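Local atomic coordinates of pheromone cOB1/lipoprotein, YaeC family (Enterococcus faecalis, PDB entry 4EF1), a protein that probably binds methionine as the substrate-binding lipoprotein of an ABC-type uptake system and is named as a precursor of the pheromone cOB1. Residues G79-E84 and N203-R208; F58-F63 and S199-I204. All blocks are in the same frame, centred on the assembly; numbering follows the deposited sequence.

Contact 1: G79-E84 and N203-R208. With MSE (selenomethionine), chain C.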
loop_
_atom_site.group_PDB
_atom_site.type_symbol
_atom_site.label_atom_id
_atom_site.label_comp_id
_atom_site.label_asym_id
_atom_site.label_seq_id
_atom_site.Cartn_x
_atom_site.Cartn_y
_atom_site.Cartn_z
ATOM N N GLY A 79 11.408 9.314 0.649
ATOM C CA GLY A 79 12.009 8.103 1.212
ATOM C C GLY A 79 10.975 7.056 1.586
ATOM O O GLY A 79 9.902 7.379 2.045
ATOM N N ALA A 80 11.330 5.787 1.387
ATOM C CA ALA A 80 10.471 4.658 1.761
ATOM C C ALA A 80 10.519 4.483 3.281
ATOM O O ALA A 80 11.607 4.553 3.900
ATOM C CB ALA A 80 10.956 3.391 1.106
ATOM N N ILE A 81 9.375 4.153 3.846
ATOM C CA ILE A 81 9.233 3.956 5.292
ATOM C C ILE A 81 8.857 2.520 5.689
ATOM O O ILE A 81 9.392 1.974 6.641
ATOM C CB ILE A 81 8.212 4.908 5.849
ATOM C CG1 ILE A 81 8.521 6.347 5.483
ATOM C CG2 ILE A 81 8.112 4.756 7.372
ATOM C CD1 ILE A 81 9.879 6.893 5.886
ATOM N N HIS A 82 7.955 1.895 4.948
ATOM C CA HIS A 82 7.479 0.541 5.271
ATOM C C HIS A 82 6.819 -0.183 4.129
ATOM O O HIS A 82 6.344 0.436 3.212
ATOM C CB HIS A 82 6.496 0.596 6.437
ATOM C CG HIS A 82 5.100 1.061 6.061
ATOM N ND1 HIS A 82 4.704 2.333 6.186
ATOM C CD2 HIS A 82 3.997 0.350 5.619
ATOM C CE1 HIS A 82 3.439 2.443 5.853
ATOM N NE2 HIS A 82 2.996 1.222 5.475
ATOM N N LEU A 83 6.712 -1.513 4.271
ATOM C CA LEU A 83 6.059 -2.431 3.313
ATOM C C LEU A 83 4.774 -2.991 3.936
ATOM O O LEU A 83 4.673 -3.187 5.189
ATOM C CB LEU A 83 6.968 -3.643 3.028
ATOM C CG LEU A 83 8.454 -3.461 2.760
ATOM C CD1 LEU A 83 9.164 -4.780 2.452
ATOM C CD2 LEU A 83 8.649 -2.456 1.632
ATOM N N GLU A 84 3.802 -3.277 3.068
ATOM C CA GLU A 84 2.543 -3.919 3.454
ATOM C C GLU A 84 2.286 -5.116 2.506
ATOM O O GLU A 84 1.553 -4.964 1.508
ATOM C CB GLU A 84 1.392 -2.927 3.276
ATOM C CG GLU A 84 1.431 -1.774 4.211
ATOM C CD GLU A 84 0.246 -0.833 4.041
ATOM O OE1 GLU A 84 -0.790 -1.146 3.337
ATOM O OE2 GLU A 84 0.387 0.245 4.635
ATOM N N ASN A 203 5.955 1.890 1.065
ATOM C CA ASN A 203 5.177 3.109 1.164
ATOM C C ASN A 203 6.124 4.260 1.507
ATOM O O ASN A 203 6.975 4.121 2.395
ATOM C CB ASN A 203 4.082 2.985 2.208
ATOM C CG ASN A 203 2.888 2.177 1.719
ATOM O OD1 ASN A 203 1.737 2.424 2.113
ATOM N ND2 ASN A 203 3.160 1.193 0.842
ATOM N N ILE A 204 5.911 5.409 0.860
ATOM C CA ILE A 204 6.844 6.523 0.938
ATOM C C ILE A 204 6.260 7.806 1.533
ATOM O O ILE A 204 5.032 7.984 1.658
ATOM C CB ILE A 204 7.413 6.907 -0.469
ATOM C CG1 ILE A 204 6.326 7.491 -1.399
ATOM C CG2 ILE A 204 8.147 5.764 -1.135
ATOM C CD1 ILE A 204 6.857 7.900 -2.755
ATOM N N ILE A 205 7.175 8.713 1.858
ATOM C CA ILE A 205 6.812 10.101 2.145
ATOM C C ILE A 205 7.006 10.799 0.816
ATOM O O ILE A 205 8.071 10.726 0.258
ATOM C CB ILE A 205 7.702 10.768 3.182
ATOM C CG1 ILE A 205 7.602 10.036 4.523
ATOM C CG2 ILE A 205 7.340 12.246 3.340
ATOM C CD1 ILE A 205 6.220 10.075 5.139
ATOM N N ALA A 206 5.987 11.516 0.353
ATOM C CA ALA A 206 6.082 12.278 -0.911
ATOM C C ALA A 206 5.877 13.759 -0.588
ATOM O O ALA A 206 5.085 14.078 0.245
ATOM C CB ALA A 206 5.034 11.786 -1.900
ATOM N N VAL A 207 6.567 14.632 -1.303
ATOM C CA VAL A 207 6.455 16.094 -1.147
ATOM C C VAL A 207 6.485 16.743 -2.509
ATOM O O VAL A 207 6.826 16.079 -3.491
ATOM C CB VAL A 207 7.612 16.687 -0.257
ATOM C CG1 VAL A 207 7.521 16.110 1.165
ATOM C CG2 VAL A 207 9.007 16.463 -0.871
ATOM N N ARG A 208 6.163 18.046 -2.577
ATOM C CA ARG A 208 6.276 18.793 -3.823
ATOM C C ARG A 208 7.765 18.975 -4.109
ATOM O O ARG A 208 8.593 19.055 -3.174
ATOM C CB ARG A 208 5.568 20.163 -3.729
ATOM C CG ARG A 208 4.045 20.095 -3.623
ATOM C CD ARG A 208 3.365 21.473 -3.694
ATOM N NE ARG A 208 3.790 22.336 -2.597
ATOM C CZ ARG A 208 3.394 22.244 -1.322
ATOM N NH1 ARG A 208 2.470 21.391 -0.941
ATOM N NH2 ARG A 208 3.863 23.091 -0.430
HETATM N N MSE C 301 -0.789 1.100 1.732
HETATM C CA MSE C 301 -0.990 0.562 0.327
HETATM C C MSE C 301 -0.128 -0.669 0.033
HETATM O O MSE C 301 1.061 -0.686 0.386
HETATM O OXT MSE C 301 -0.596 -1.630 -0.635
HETATM C CB MSE C 301 -0.771 1.639 -0.735
HETATM C CG MSE C 301 -1.118 1.227 -2.170
HETATM SE SE MSE C 301 -0.534 2.564 -3.424
HETATM C CE MSE C 301 -1.790 4.039 -2.966
#
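Asn203 lies across the imidazole of His82, and its side chain leads step by step from the sheet into the ligand site. Its CB sits over one face of the ring, offset toward the rim, 3.9 Å from the ring centroid: a CH-pi contact. CG turns beside the backbone N, anti to the carbonyl carbon (chi1 -77°), which carries the amide past the ring to the selenomethionine. There the two branches divide the work: OD1 accepts from the ligand N at 2.9 Å, while ND2 donates to the ligand O at 2.9 Å. OD1 also accepts from His15 NE2. Strands 75-83 and 203-208, antiparallel neighbours in a mixed sheet, carry a classic beta bulge here, in which Ile81 and His82 both face Asn203. The backbone of Asn203 closes it twice, Ile81 N donating to Asn203 O at 2.8 Å and Asn203 N to His82 O at 2.6 Å. A second acceptor, Glu84 OE1, takes the ligand N at 2.8 Å, and the other carboxylate oxygen, OE2, is met on its anti side by His82 NE2 at 2.9 Å, with the oxygen almost in the ring plane. His82 is thus a second-shell residue that steadies Glu84, its own ND1 being hydrogen-bonded to Tyr57 OH. Farther along, the side chains of Ile81 and Ile205 cross at an angle, their CG1 atoms 3.9 Å apart, a patch that leans on Leu224 of helix 215-225.

Contact 2: F58-F63 and S199-I204. With MSE (selenomethionine), chain C.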
loop_
_atom_site.group_PDB
_atom_site.type_symbol
_atom_site.label_atom_id
_atom_site.label_comp_id
_atom_site.label_asym_id
_atom_site.label_seq_id
_atom_site.Cartn_x
_atom_site.Cartn_y
_atom_site.Cartn_z
ATOM N N PHE A 58 1.125 7.498 2.196
ATOM C CA PHE A 58 0.063 6.539 1.861
ATOM C C PHE A 58 0.386 5.619 0.671
ATOM O O PHE A 58 -0.248 4.577 0.535
ATOM C CB PHE A 58 -1.272 7.294 1.587
ATOM C CG PHE A 58 -1.400 7.779 0.177
ATOM C CD1 PHE A 58 -0.730 8.915 -0.239
ATOM C CD2 PHE A 58 -2.199 7.110 -0.725
ATOM C CE1 PHE A 58 -0.840 9.354 -1.532
ATOM C CE2 PHE A 58 -2.306 7.543 -2.035
ATOM C CZ PHE A 58 -1.632 8.667 -2.434
ATOM N N GLN A 59 1.296 6.014 -0.213
ATOM C CA GLN A 59 1.512 5.302 -1.496
ATOM C C GLN A 59 2.888 4.696 -1.649
ATOM O O GLN A 59 3.854 5.197 -1.065
ATOM C CB GLN A 59 1.304 6.269 -2.663
ATOM C CG GLN A 59 2.327 7.383 -2.814
ATOM C CD GLN A 59 1.892 8.547 -3.700
ATOM O OE1 GLN A 59 1.316 8.348 -4.776
ATOM N NE2 GLN A 59 2.176 9.789 -3.239
ATOM N N HIS A 60 2.966 3.667 -2.502
ATOM C CA HIS A 60 4.213 3.062 -2.932
ATOM C C HIS A 60 4.672 3.676 -4.245
ATOM O O HIS A 60 3.915 4.399 -4.867
ATOM C CB HIS A 60 4.117 1.521 -2.987
ATOM C CG HIS A 60 2.946 0.959 -3.788
ATOM N ND1 HIS A 60 2.784 1.195 -5.115
ATOM C CD2 HIS A 60 1.977 0.032 -3.438
ATOM C CE1 HIS A 60 1.697 0.518 -5.572
ATOM N NE2 HIS A 60 1.201 -0.197 -4.555
ATOM N N VAL A 61 5.922 3.431 -4.638
ATOM C CA VAL A 61 6.548 4.064 -5.815
ATOM C C VAL A 61 5.860 3.769 -7.154
ATOM O O VAL A 61 5.652 4.669 -7.942
ATOM C CB VAL A 61 8.085 3.801 -5.911
ATOM C CG1 VAL A 61 8.677 4.344 -7.223
ATOM C CG2 VAL A 61 8.811 4.447 -4.714
ATOM N N PRO A 62 5.478 2.504 -7.407
ATOM C CA PRO A 62 4.754 2.291 -8.669
ATOM C C PRO A 62 3.429 3.095 -8.772
ATOM O O PRO A 62 3.114 3.648 -9.831
ATOM C CB PRO A 62 4.549 0.768 -8.688
ATOM C CG PRO A 62 5.660 0.217 -7.865
ATOM C CD PRO A 62 5.859 1.232 -6.758
ATOM N N PHE A 63 2.695 3.219 -7.660
ATOM C CA PHE A 63 1.484 4.001 -7.645
ATOM C C PHE A 63 1.844 5.490 -7.865
ATOM O O PHE A 63 1.213 6.171 -8.648
ATOM C CB PHE A 63 0.741 3.840 -6.318
ATOM C CG PHE A 63 -0.564 4.588 -6.269
ATOM C CD1 PHE A 63 -0.589 5.912 -5.915
ATOM C CD2 PHE A 63 -1.759 3.949 -6.566
ATOM C CE1 PHE A 63 -1.788 6.624 -5.882
ATOM C CE2 PHE A 63 -2.963 4.640 -6.532
ATOM C CZ PHE A 63 -2.984 5.984 -6.180
ATOM N N SER A 199 9.223 -5.654 -1.469
ATOM C CA SER A 199 10.223 -4.566 -1.501
ATOM C C SER A 199 9.907 -3.402 -2.449
ATOM O O SER A 199 9.985 -2.207 -2.029
ATOM C CB SER A 199 11.638 -5.138 -1.751
ATOM O OG SER A 199 11.645 -6.178 -2.729
ATOM N N PRO A 200 9.517 -3.717 -3.710
ATOM C CA PRO A 200 9.191 -2.609 -4.621
ATOM C C PRO A 200 7.944 -1.816 -4.218
ATOM O O PRO A 200 7.739 -0.730 -4.720
ATOM C CB PRO A 200 8.963 -3.309 -5.968
ATOM C CG PRO A 200 9.354 -4.743 -5.764
ATOM C CD PRO A 200 9.147 -5.010 -4.314
ATOM N N TYR A 201 7.140 -2.345 -3.307
ATOM C CA TYR A 201 5.919 -1.693 -2.853
ATOM C C TYR A 201 6.051 -1.008 -1.486
ATOM O O TYR A 201 5.074 -0.862 -0.789
ATOM C CB TYR A 201 4.744 -2.700 -2.866
ATOM C CG TYR A 201 4.577 -3.226 -4.254
ATOM C CD1 TYR A 201 4.045 -2.421 -5.260
ATOM C CD2 TYR A 201 5.105 -4.498 -4.618
ATOM C CE1 TYR A 201 4.001 -2.872 -6.576
ATOM C CE2 TYR A 201 5.012 -4.956 -5.905
ATOM C CZ TYR A 201 4.458 -4.149 -6.877
ATOM O OH TYR A 201 4.408 -4.600 -8.135
ATOM N N ALA A 202 7.236 -0.525 -1.160
ATOM C CA ALA A 202 7.446 0.258 0.083
ATOM C C ALA A 202 6.616 1.551 -0.018
ATOM O O ALA A 202 6.543 2.181 -1.075
ATOM C CB ALA A 202 8.949 0.578 0.305
ATOM N N ASN A 203 5.955 1.890 1.065
ATOM C CA ASN A 203 5.177 3.109 1.164
ATOM C C ASN A 203 6.124 4.260 1.507
ATOM O O ASN A 203 6.975 4.121 2.395
ATOM C CB ASN A 203 4.082 2.985 2.208
ATOM C CG ASN A 203 2.888 2.177 1.719
ATOM O OD1 ASN A 203 1.737 2.424 2.113
ATOM N ND2 ASN A 203 3.160 1.193 0.842
ATOM N N ILE A 204 5.911 5.409 0.860
ATOM C CA ILE A 204 6.844 6.523 0.938
ATOM C C ILE A 204 6.260 7.806 1.533
ATOM O O ILE A 204 5.032 7.984 1.658
ATOM C CB ILE A 204 7.413 6.907 -0.469
ATOM C CG1 ILE A 204 6.326 7.491 -1.399
ATOM C CG2 ILE A 204 8.147 5.764 -1.135
ATOM C CD1 ILE A 204 6.857 7.900 -2.755
HETATM N N MSE C 301 -0.789 1.100 1.732
HETATM C CA MSE C 301 -0.990 0.562 0.327
HETATM C C MSE C 301 -0.128 -0.669 0.033
HETATM O O MSE C 301 1.061 -0.686 0.386
HETATM O OXT MSE C 301 -0.596 -1.630 -0.635
HETATM C CB MSE C 301 -0.771 1.639 -0.735
HETATM C CG MSE C 301 -1.118 1.227 -2.170
HETATM SE SE MSE C 301 -0.534 2.564 -3.424
HETATM C CE MSE C 301 -1.790 4.039 -2.966
HETATM O O HOH W 1 2.803 8.749 0.304
HETATM O O HOH W 2 7.811 1.888 -3.397
#
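Tyr201 turns the edge of its ring toward one face of the His60 imidazole, in a T-shaped pair with centroids 5.0 Å apart and planes at 73°. The two side chains run side by side, and Tyr201 CD1 is the atom over the imidazole. On the opposite face the selenium of the bound selenomethionine lies 3.4 Å above the ring plane, over its centre, which leaves the imidazole sandwiched between tyrosine and ligand. His60 CG sits between the backbone N and the carbonyl carbon (chi1 52°), folding the ring back over the start of helix 61-71. Its ND1 there accepts from Phe63 N at 3.3 Å, an N-cap bond, and NE2 is hydrogen-bonded to Asp113 OD1; both ring nitrogens are engaged, which probably fixes the ring's rotation. Pro62 CG packs crosswise on Tyr201 CE1 at 3.7 Å. Beyond the selenium, the ligand's terminal methyl, CE, rests over the centre of the Phe63 ring, and Phe58 approaches it obliquely. The backbones are held by Ile204 N to Gln59 O at 2.8 Å. One water links Phe58 N to Ile204 O, and another accepts from Val61 N and donates to Pro200 O and Ala202 O. Aromatic rings gathered about the ligand's selenium and methyl make this the side-chain subsite of a ligand pocket, consistent with methionine recognition in an NlpA-family periplasmic binding protein fold.

How the contacts relate
Both contacts are largely buried and lie in one mixed sheet, where strand 203-208 runs between strands 55-60 and 75-83; contact 1 takes one flank of it and contact 2 the other. They share Asn203 and Ile204, and Ala202 CB packs on Ala80 CB at 3.5 Å where they meet. The chemistry divides along the ligand: contact 1 supplies polar partners to its amino and carboxylate groups, contact 2 mainly rings to its selenium and methyl, with Asn203 common to both. Contact 1 is antiparallel strand pairing with a bulge, whereas contact 2, at the helix 61-71 start, relies on fewer direct backbone bonds, two bridging waters and a more exposed Pro200 margin.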